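Local coordinates for RNA 2'-o-ribose methyltransferase (Thermus thermophilus, PDB 1IPA), which probably binds RNA and transfers a methyl group to a ribose 2'-hydroxyl, using the deeply knotted catalytic fold of the TrmH family, at residues Thr6-Pro9 / Arg10-Glu13; Gly55-Asn58 / Pro59-Gln63; Glu78-Glu81 / Ala82-Lys85. One frame throughout, in Å; residues are numbered along the deposited sequence.

Contact 1. Residues Thr6-Pro9 / Arg10-Glu13; sequences TANP and RIKE
Asn8 bends its side chain over the start of the following helix and takes the backbone N-H of Arg10 on OD1, which lies 3.0 Å from Arg10 N. The donor meets OD1 in the plane of the amide, on a lone pair, through a moderately bent bond of 147° at the hydrogen. The same oxygen also rests against Arg10 CB, 3.3 Å away. The backbone oxygen of Asn8 serves the next amides: Lys12 N bonds to it at 3.0 Å, and Ile11 N adds a weak, poorly angled bond. One residue on, Glu13 N reaches Pro9 O at 3.1 Å, so the first turn closes in the ordinary helical pattern.

Carbon atoms pack around these bonds, partly against backbone oxygens. Asn8 CB touches Ile11 CG1 at 3.8 Å, while Ile11 CG2 approaches the carbonyl oxygen of Thr6. The methylenes of Lys12 pass the carbonyl of Ala7, with CG 3.6 Å from Ala7 O.

With chi1 at -173°, CG of Asn8 lies opposite the backbone N and beside the carbonyl carbon, which turns the amide toward the N-H of Arg10; the side chain also touches Ile3 of strand 2-3. Proline suits the next place, since the first helical residue has no partner for an N-H within the helix and its ring fixes phi. Arg10 bends at chi2 (37°) and sends NH1 to Glu13 OE2, a 2.7 Å salt bridge along the helix, while NH2 bonds to Gln49. Ile11, the buried member, packs on Ile3 and on Val83 and Leu87 of helix 81-87, as a branched apolar residue should on an inward face. The whole is an asparagine N-cap followed by proline at the first position of a helix.

Contact 2. Residues Gly55-Asn58 / Pro59-Gln63; sequences GGLN and PEEQQ
Asn58 and Glu61 exchange hydrogen bonds, each side chain gripping the other residue's backbone amide: a capping box. Asn58 OD1 accepts from Glu61 N at 2.7 Å, the donor lying nearly along the C=O axis. In return Glu61 OE2 accepts from Asn58 N at 3.1 Å in an almost straight bond, 172° at the hydrogen, met on the anti side and somewhat out of the carboxylate plane. Asparagine suits the cap because its short amide can fold back; chi1 of 56° puts CG in the crowded position between N and carbonyl carbon, from which OD1 points to the third amide on. Glutamate has the added length to bridge back to the N-cap N-H. Backbone bonding then takes over, with Gln62 N on Asn58 O at 2.8 Å. Proline, lacking an N-H, costs nothing at the first helical position, where no helical acceptor is available.

The amide and carboxylate lie nearly parallel, 19° apart, one above the other but offset, with Asn58 CG 3.5 Å from Glu61 CD.

Apolar contact comes from Leu57, whose CB meets Glu61 CB at 3.8 Å as the two side chains cross at about a right angle. Beside it a water bridges by donating to Leu57 O and to Gln62 OE1, at 3.2 Å and 3.1 Å.

This cap begins helix 59-66 after the loop that leaves strand 47-53. Glu61 OE1 bonds to Gly95 N, just ahead of strand 96-101, and Glu60 and Glu61 touch Ala34 of helix 34-42.

Contact 3. Residues Glu78-Glu81 / Ala82-Lys85; sequences EVSE and AVLK
Leu84 lies across the start of its own helix against Ser80 and Val79. Its CB sits 3.8 Å from Glu81 O, one turn back. CG, turned beside the backbone N with chi1 at -70°, comes 3.6 Å from Ser80 O and packs on the Val79 side chain. Of the two methyls, CD1 stays near Ser80 O while CD2 also rests on Val79, and the side chain packs on Trp53 of strand 47-53 as well. A branched apolar residue suits this place, where the helix faces the sheet. Cut back to an alanine here, the side chain would probably leave a gap between helix and sheet where the Leu84 branch packs on Val79 and Trp53.

The setting is a tight strand-to-helix turn, strand 75-79 into helix 81-87, within what is probably the eL30-like domain. Ser80 is the N-cap: its OG accepts from Val83 N only weakly, at 3.4 Å, and itself bonds to Thr4 O, a small hydroxyl thus serving both sides. Ser80 O takes Leu84 N at 3.1 Å, in the carbonyl plane, and Lys85 N bonds to Glu81 O at 2.9 Å.

From the N terminus, contact 1 closes the loop between strand 2-3 and helix 9-15, contact 2 the loop between strand 47-53 and helix 59-66, and contact 3 the turn from strand 75-79 into helix 81-87. They run in series, none nested or crossing. Their three strands are neighbours, parallel in one mixed sheet with 75-79 in the middle, so each contact launches a helix from that sheet. Contacts 1 and 3 touch: Ile11 CD1 meets Val83 CG1 at 3.6 Å, and Thr6 CG2 packs on Ala82 O, tying the two helix starts together. Contact 2 stands apart, with nearest atoms about 5 Å from contact 3 and about 14 Å from contact 1.

Contact 1. Residues Thr6-Pro9 / Arg10-Glu13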
ATOM      1  N   THR A   6      16.546  -8.410 -23.850  1.00 45.10           N
ATOM      2  CA  THR A   6      15.808  -7.287 -23.293  1.00 44.79           C
ATOM      3  C   THR A   6      15.410  -6.325 -24.414  1.00 44.54           C
ATOM      4  O   THR A   6      14.572  -5.443 -24.224  1.00 43.46           O
ATOM      5  CB  THR A   6      16.654  -6.538 -22.233  1.00 45.33           C
ATOM      6  OG1 THR A   6      17.826  -5.991 -22.848  1.00 46.81           O
ATOM      7  CG2 THR A   6      17.085  -7.494 -21.123  1.00 46.12           C
ATOM      8  N   ALA A   7      16.012  -6.516 -25.587  1.00 43.50           N
ATOM      9  CA  ALA A   7      15.739  -5.680 -26.749  1.00 41.58           C
ATOM     10  C   ALA A   7      14.507  -6.177 -27.492  1.00 41.24           C
ATOM     11  O   ALA A   7      13.970  -5.477 -28.352  1.00 41.01           O
ATOM     12  CB  ALA A   7      16.944  -5.677 -27.684  1.00 42.70           C
ATOM     13  N   ASN A   8      14.069  -7.387 -27.159  1.00 39.32           N
ATOM     14  CA  ASN A   8      12.891  -7.988 -27.772  1.00 38.78           C
ATOM     15  C   ASN A   8      11.739  -6.983 -27.657  1.00 38.50           C
ATOM     16  O   ASN A   8      11.395  -6.545 -26.562  1.00 37.70           O
ATOM     17  CB  ASN A   8      12.552  -9.293 -27.045  1.00 40.12           C
ATOM     18  CG  ASN A   8      11.439 -10.070 -27.717  1.00 43.25           C
ATOM     19  OD1 ASN A   8      10.280  -9.649 -27.726  1.00 45.17           O
ATOM     20  ND2 ASN A   8      11.785 -11.219 -28.287  1.00 43.77           N
ATOM     21  N   PRO A   9      11.129  -6.610 -28.793  1.00 38.41           N
ATOM     22  CA  PRO A   9      10.018  -5.647 -28.826  1.00 37.79           C
ATOM     23  C   PRO A   9       8.912  -5.880 -27.797  1.00 36.60           C
ATOM     24  O   PRO A   9       8.329  -4.926 -27.281  1.00 35.40           O
ATOM     25  CB  PRO A   9       9.519  -5.738 -30.273  1.00 37.12           C
ATOM     26  CG  PRO A   9       9.905  -7.124 -30.680  1.00 37.51           C
ATOM     27  CD  PRO A   9      11.282  -7.266 -30.102  1.00 36.94           C
ATOM     28  N   ARG A  10       8.626  -7.143 -27.500  1.00 34.84           N
ATOM     29  CA  ARG A  10       7.601  -7.456 -26.521  1.00 33.71           C
ATOM     30  C   ARG A  10       8.057  -7.011 -25.141  1.00 34.03           C
ATOM     31  O   ARG A  10       7.262  -6.524 -24.340  1.00 34.90           O
ATOM     32  CB  ARG A  10       7.311  -8.958 -26.503  1.00 35.08           C
ATOM     33  CG  ARG A  10       6.224  -9.362 -25.516  1.00 38.51           C
ATOM     34  CD  ARG A  10       5.129  -8.302 -25.472  1.00 43.55           C
ATOM     35  NE  ARG A  10       3.920  -8.735 -24.775  1.00 48.35           N
ATOM     36  CZ  ARG A  10       2.919  -7.919 -24.454  1.00 50.56           C
ATOM     37  NH1 ARG A  10       2.989  -6.627 -24.761  1.00 50.30           N
ATOM     38  NH2 ARG A  10       1.837  -8.393 -23.847  1.00 50.17           N
ATOM     39  N   ILE A  11       9.345  -7.180 -24.873  1.00 31.74           N
ATOM     40  CA  ILE A  11       9.915  -6.804 -23.595  1.00 31.27           C
ATOM     41  C   ILE A  11      10.070  -5.289 -23.485  1.00 31.07           C
ATOM     42  O   ILE A  11      10.007  -4.726 -22.393  1.00 31.86           O
ATOM     43  CB  ILE A  11      11.285  -7.480 -23.376  1.00 30.49           C
ATOM     44  CG1 ILE A  11      11.149  -8.994 -23.531  1.00 27.59           C
ATOM     45  CG2 ILE A  11      11.821  -7.130 -21.995  1.00 31.32           C
ATOM     46  CD1 ILE A  11      10.005  -9.607 -22.741  1.00 29.00           C
ATOM     47  N   LYS A  12      10.275  -4.626 -24.611  1.00 30.73           N
ATOM     48  CA  LYS A  12      10.404  -3.177 -24.596  1.00 32.03           C
ATOM     49  C   LYS A  12       9.042  -2.557 -24.282  1.00 31.08           C
ATOM     50  O   LYS A  12       8.959  -1.510 -23.636  1.00 31.05           O
ATOM     51  CB  LYS A  12      10.921  -2.684 -25.950  1.00 35.75           C
ATOM     52  CG  LYS A  12      12.358  -3.120 -26.229  1.00 40.31           C
ATOM     53  CD  LYS A  12      12.800  -2.823 -27.658  1.00 43.43           C
ATOM     54  CE  LYS A  12      12.939  -1.339 -27.933  1.00 43.86           C
ATOM     55  NZ  LYS A  12      13.529  -1.123 -29.287  1.00 45.01           N
ATOM     56  N   GLU A  13       7.976  -3.213 -24.729  1.00 29.69           N
ATOM     57  CA  GLU A  13       6.628  -2.720 -24.483  1.00 31.60           C
ATOM     58  C   GLU A  13       6.246  -2.899 -23.015  1.00 30.43           C
ATOM     59  O   GLU A  13       5.633  -2.027 -22.418  1.00 30.28           O
ATOM     60  CB  GLU A  13       5.618  -3.448 -25.370  1.00 33.11           C
ATOM     61  CG  GLU A  13       4.269  -2.754 -25.453  1.00 38.12           C
ATOM     62  CD  GLU A  13       3.312  -3.432 -26.425  1.00 42.29           C
ATOM     63  OE1 GLU A  13       2.475  -2.720 -27.032  1.00 45.86           O
ATOM     64  OE2 GLU A  13       3.385  -4.672 -26.575  1.00 41.91           O
TER

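Contact 2. Residues Gly55-Asn58 / Pro59-Gln63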
ATOM      1  N   GLY A  55      14.677 -20.873 -16.113  1.00 43.02           N
ATOM      2  CA  GLY A  55      15.363 -21.734 -15.163  1.00 43.45           C
ATOM      3  C   GLY A  55      14.448 -22.409 -14.150  1.00 44.55           C
ATOM      4  O   GLY A  55      14.924 -23.036 -13.204  1.00 45.18           O
ATOM      5  N   GLY A  56      13.137 -22.289 -14.342  1.00 44.77           N
ATOM      6  CA  GLY A  56      12.194 -22.907 -13.427  1.00 45.48           C
ATOM      7  C   GLY A  56      11.570 -21.976 -12.395  1.00 45.98           C
ATOM      8  O   GLY A  56      12.002 -20.836 -12.211  1.00 45.81           O
ATOM      9  N   LEU A  57      10.551 -22.477 -11.706  1.00 45.63           N
ATOM     10  CA  LEU A  57       9.843 -21.709 -10.688  1.00 44.20           C
ATOM     11  C   LEU A  57       9.928 -22.418  -9.338  1.00 44.96           C
ATOM     12  O   LEU A  57      10.121 -23.632  -9.290  1.00 46.09           O
ATOM     13  CB  LEU A  57       8.379 -21.566 -11.104  1.00 42.96           C
ATOM     14  CG  LEU A  57       8.170 -21.020 -12.520  1.00 40.56           C
ATOM     15  CD1 LEU A  57       6.701 -21.078 -12.899  1.00 38.80           C
ATOM     16  CD2 LEU A  57       8.693 -19.596 -12.580  1.00 39.75           C
ATOM     17  N   ASN A  58       9.797 -21.675  -8.240  1.00 44.94           N
ATOM     18  CA  ASN A  58       9.832 -22.308  -6.925  1.00 44.26           C
ATOM     19  C   ASN A  58       8.445 -22.907  -6.667  1.00 44.69           C
ATOM     20  O   ASN A  58       7.507 -22.646  -7.424  1.00 44.05           O
ATOM     21  CB  ASN A  58      10.215 -21.302  -5.825  1.00 43.70           C
ATOM     22  CG  ASN A  58       9.307 -20.088  -5.785  1.00 42.53           C
ATOM     23  OD1 ASN A  58       8.082 -20.206  -5.818  1.00 42.89           O
ATOM     24  ND2 ASN A  58       9.910 -18.909  -5.694  1.00 40.77           N
ATOM     25  N   PRO A  59       8.299 -23.724  -5.609  1.00 44.82           N
ATOM     26  CA  PRO A  59       7.018 -24.360  -5.276  1.00 44.75           C
ATOM     27  C   PRO A  59       5.811 -23.431  -5.296  1.00 44.66           C
ATOM     28  O   PRO A  59       4.804 -23.723  -5.945  1.00 42.75           O
ATOM     29  CB  PRO A  59       7.275 -24.940  -3.890  1.00 45.47           C
ATOM     30  CG  PRO A  59       8.724 -25.307  -3.962  1.00 45.74           C
ATOM     31  CD  PRO A  59       9.332 -24.096  -4.626  1.00 45.19           C
ATOM     32  N   GLU A  60       5.914 -22.319  -4.573  1.00 45.50           N
ATOM     33  CA  GLU A  60       4.826 -21.355  -4.507  1.00 45.47           C
ATOM     34  C   GLU A  60       4.516 -20.800  -5.891  1.00 43.66           C
ATOM     35  O   GLU A  60       3.359 -20.754  -6.301  1.00 41.84           O
ATOM     36  CB  GLU A  60       5.177 -20.218  -3.545  1.00 46.94           C
ATOM     37  CG  GLU A  60       4.164 -19.085  -3.551  1.00 50.28           C
ATOM     38  CD  GLU A  60       4.315 -18.149  -2.365  1.00 52.52           C
ATOM     39  OE1 GLU A  60       5.463 -17.933  -1.910  1.00 54.19           O
ATOM     40  OE2 GLU A  60       3.282 -17.620  -1.897  1.00 52.29           O
ATOM     41  N   GLU A  61       5.551 -20.385  -6.610  1.00 42.39           N
ATOM     42  CA  GLU A  61       5.363 -19.857  -7.953  1.00 43.60           C
ATOM     43  C   GLU A  61       4.746 -20.917  -8.856  1.00 44.10           C
ATOM     44  O   GLU A  61       4.043 -20.602  -9.814  1.00 43.09           O
ATOM     45  CB  GLU A  61       6.702 -19.400  -8.528  1.00 42.17           C
ATOM     46  CG  GLU A  61       7.152 -18.062  -8.004  1.00 43.22           C
ATOM     47  CD  GLU A  61       8.598 -17.772  -8.326  1.00 42.79           C
ATOM     48  OE1 GLU A  61       9.029 -16.618  -8.149  1.00 42.90           O
ATOM     49  OE2 GLU A  61       9.310 -18.702  -8.748  1.00 45.18           O
ATOM     50  N   GLN A  62       5.006 -22.179  -8.533  1.00 46.99           N
ATOM     51  CA  GLN A  62       4.485 -23.292  -9.313  1.00 49.61           C
ATOM     52  C   GLN A  62       2.982 -23.494  -9.097  1.00 49.77           C
ATOM     53  O   GLN A  62       2.245 -23.760 -10.049  1.00 50.81           O
ATOM     54  CB  GLN A  62       5.244 -24.576  -8.958  1.00 51.74           C
ATOM     55  CG  GLN A  62       5.131 -25.678 -10.004  1.00 54.72           C
ATOM     56  CD  GLN A  62       5.773 -25.293 -11.334  1.00 57.94           C
ATOM     57  OE1 GLN A  62       6.967 -24.969 -11.396  1.00 58.61           O
ATOM     58  NE2 GLN A  62       4.984 -25.332 -12.408  1.00 57.06           N
ATOM     59  N   GLN A  63       2.521 -23.371  -7.855  1.00 49.29           N
ATOM     60  CA  GLN A  63       1.100 -23.546  -7.588  1.00 50.35           C
ATOM     61  C   GLN A  63       0.292 -22.348  -8.076  1.00 50.65           C
ATOM     62  O   GLN A  63      -0.886 -22.487  -8.398  1.00 50.06           O
ATOM     63  CB  GLN A  63       0.838 -23.815  -6.096  1.00 50.21           C
ATOM     64  CG  GLN A  63       1.240 -22.719  -5.112  1.00 53.54           C
ATOM     65  CD  GLN A  63       0.154 -21.673  -4.886  1.00 53.03           C
ATOM     66  OE1 GLN A  63      -1.038 -21.964  -4.971  1.00 53.35           O
ATOM     67  NE2 GLN A  63       0.568 -20.454  -4.569  1.00 54.60           N
TER
HETATM   68  O   HOH W   1       8.201 -26.199  -8.866  1.00 55.03           O

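Contact 3. Residues Glu78-Glu81 / Ala82-Lys85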
ATOM      1  N   GLU A  78       8.253 -17.896 -21.805  1.00 45.63           N
ATOM      2  CA  GLU A  78       9.385 -18.472 -21.106  1.00 43.75           C
ATOM      3  C   GLU A  78      10.421 -17.373 -21.297  1.00 41.37           C
ATOM      4  O   GLU A  78      10.766 -17.025 -22.424  1.00 39.45           O
ATOM      5  CB  GLU A  78       9.815 -19.776 -21.773  1.00 46.74           C
ATOM      6  CG  GLU A  78      10.824 -20.586 -20.986  1.00 49.29           C
ATOM      7  CD  GLU A  78      10.900 -22.023 -21.469  1.00 52.01           C
ATOM      8  OE1 GLU A  78      11.159 -22.234 -22.678  1.00 52.75           O
ATOM      9  OE2 GLU A  78      10.693 -22.937 -20.639  1.00 51.83           O
ATOM     10  N   VAL A  79      10.908 -16.827 -20.191  1.00 38.08           N
ATOM     11  CA  VAL A  79      11.839 -15.712 -20.242  1.00 36.77           C
ATOM     12  C   VAL A  79      13.165 -15.918 -19.507  1.00 36.58           C
ATOM     13  O   VAL A  79      13.279 -16.785 -18.644  1.00 36.45           O
ATOM     14  CB  VAL A  79      11.113 -14.458 -19.696  1.00 36.33           C
ATOM     15  CG1 VAL A  79      12.094 -13.412 -19.254  1.00 38.30           C
ATOM     16  CG2 VAL A  79      10.187 -13.904 -20.766  1.00 35.60           C
ATOM     17  N   SER A  80      14.161 -15.108 -19.859  1.00 36.09           N
ATOM     18  CA  SER A  80      15.479 -15.177 -19.240  1.00 36.77           C
ATOM     19  C   SER A  80      15.555 -14.273 -18.012  1.00 39.02           C
ATOM     20  O   SER A  80      14.697 -13.407 -17.801  1.00 39.55           O
ATOM     21  CB  SER A  80      16.564 -14.766 -20.241  1.00 36.53           C
ATOM     22  OG  SER A  80      16.640 -13.356 -20.383  1.00 39.56           O
ATOM     23  N   GLU A  81      16.594 -14.474 -17.208  1.00 38.35           N
ATOM     24  CA  GLU A  81      16.797 -13.699 -15.993  1.00 38.49           C
ATOM     25  C   GLU A  81      17.019 -12.218 -16.290  1.00 38.13           C
ATOM     26  O   GLU A  81      16.485 -11.349 -15.600  1.00 37.75           O
ATOM     27  CB  GLU A  81      17.992 -14.260 -15.215  1.00 40.21           C
ATOM     28  CG  GLU A  81      18.255 -13.570 -13.889  1.00 44.19           C
ATOM     29  CD  GLU A  81      19.430 -14.170 -13.138  1.00 46.86           C
ATOM     30  OE1 GLU A  81      19.679 -13.745 -11.992  1.00 48.03           O
ATOM     31  OE2 GLU A  81      20.106 -15.062 -13.696  1.00 47.77           O
ATOM     32  N   ALA A  82      17.807 -11.931 -17.319  1.00 36.71           N
ATOM     33  CA  ALA A  82      18.083 -10.552 -17.687  1.00 36.11           C
ATOM     34  C   ALA A  82      16.797  -9.807 -18.046  1.00 35.13           C
ATOM     35  O   ALA A  82      16.687  -8.609 -17.815  1.00 37.19           O
ATOM     36  CB  ALA A  82      19.061 -10.512 -18.848  1.00 35.78           C
ATOM     37  N   VAL A  83      15.832 -10.522 -18.614  1.00 33.02           N
ATOM     38  CA  VAL A  83      14.558  -9.928 -18.992  1.00 31.96           C
ATOM     39  C   VAL A  83      13.673  -9.684 -17.771  1.00 31.42           C
ATOM     40  O   VAL A  83      13.080  -8.616 -17.643  1.00 30.58           O
ATOM     41  CB  VAL A  83      13.809 -10.817 -19.999  1.00 31.82           C
ATOM     42  CG1 VAL A  83      12.364 -10.367 -20.129  1.00 32.48           C
ATOM     43  CG2 VAL A  83      14.495 -10.742 -21.349  1.00 31.87           C
ATOM     44  N   LEU A  84      13.580 -10.666 -16.878  1.00 30.40           N
ATOM     45  CA  LEU A  84      12.776 -10.495 -15.665  1.00 31.07           C
ATOM     46  C   LEU A  84      13.341  -9.345 -14.836  1.00 31.56           C
ATOM     47  O   LEU A  84      12.600  -8.567 -14.240  1.00 32.08           O
ATOM     48  CB  LEU A  84      12.782 -11.773 -14.823  1.00 27.69           C
ATOM     49  CG  LEU A  84      12.028 -12.972 -15.399  1.00 26.21           C
ATOM     50  CD1 LEU A  84      12.303 -14.197 -14.549  1.00 23.47           C
ATOM     51  CD2 LEU A  84      10.538 -12.664 -15.468  1.00 24.06           C
ATOM     52  N   LYS A  85      14.664  -9.249 -14.813  1.00 33.97           N
ATOM     53  CA  LYS A  85      15.362  -8.212 -14.069  1.00 34.69           C
ATOM     54  C   LYS A  85      15.032  -6.858 -14.655  1.00 34.43           C
ATOM     55  O   LYS A  85      14.955  -5.864 -13.935  1.00 35.65           O
ATOM     56  CB  LYS A  85      16.874  -8.476 -14.118  1.00 36.88           C
ATOM     57  CG  LYS A  85      17.754  -7.372 -13.561  1.00 39.60           C
ATOM     58  CD  LYS A  85      19.112  -7.938 -13.099  1.00 45.57           C
ATOM     59  CE  LYS A  85      19.899  -8.656 -14.214  1.00 45.93           C
ATOM     60  NZ  LYS A  85      20.446  -7.729 -15.254  1.00 45.83           N
TER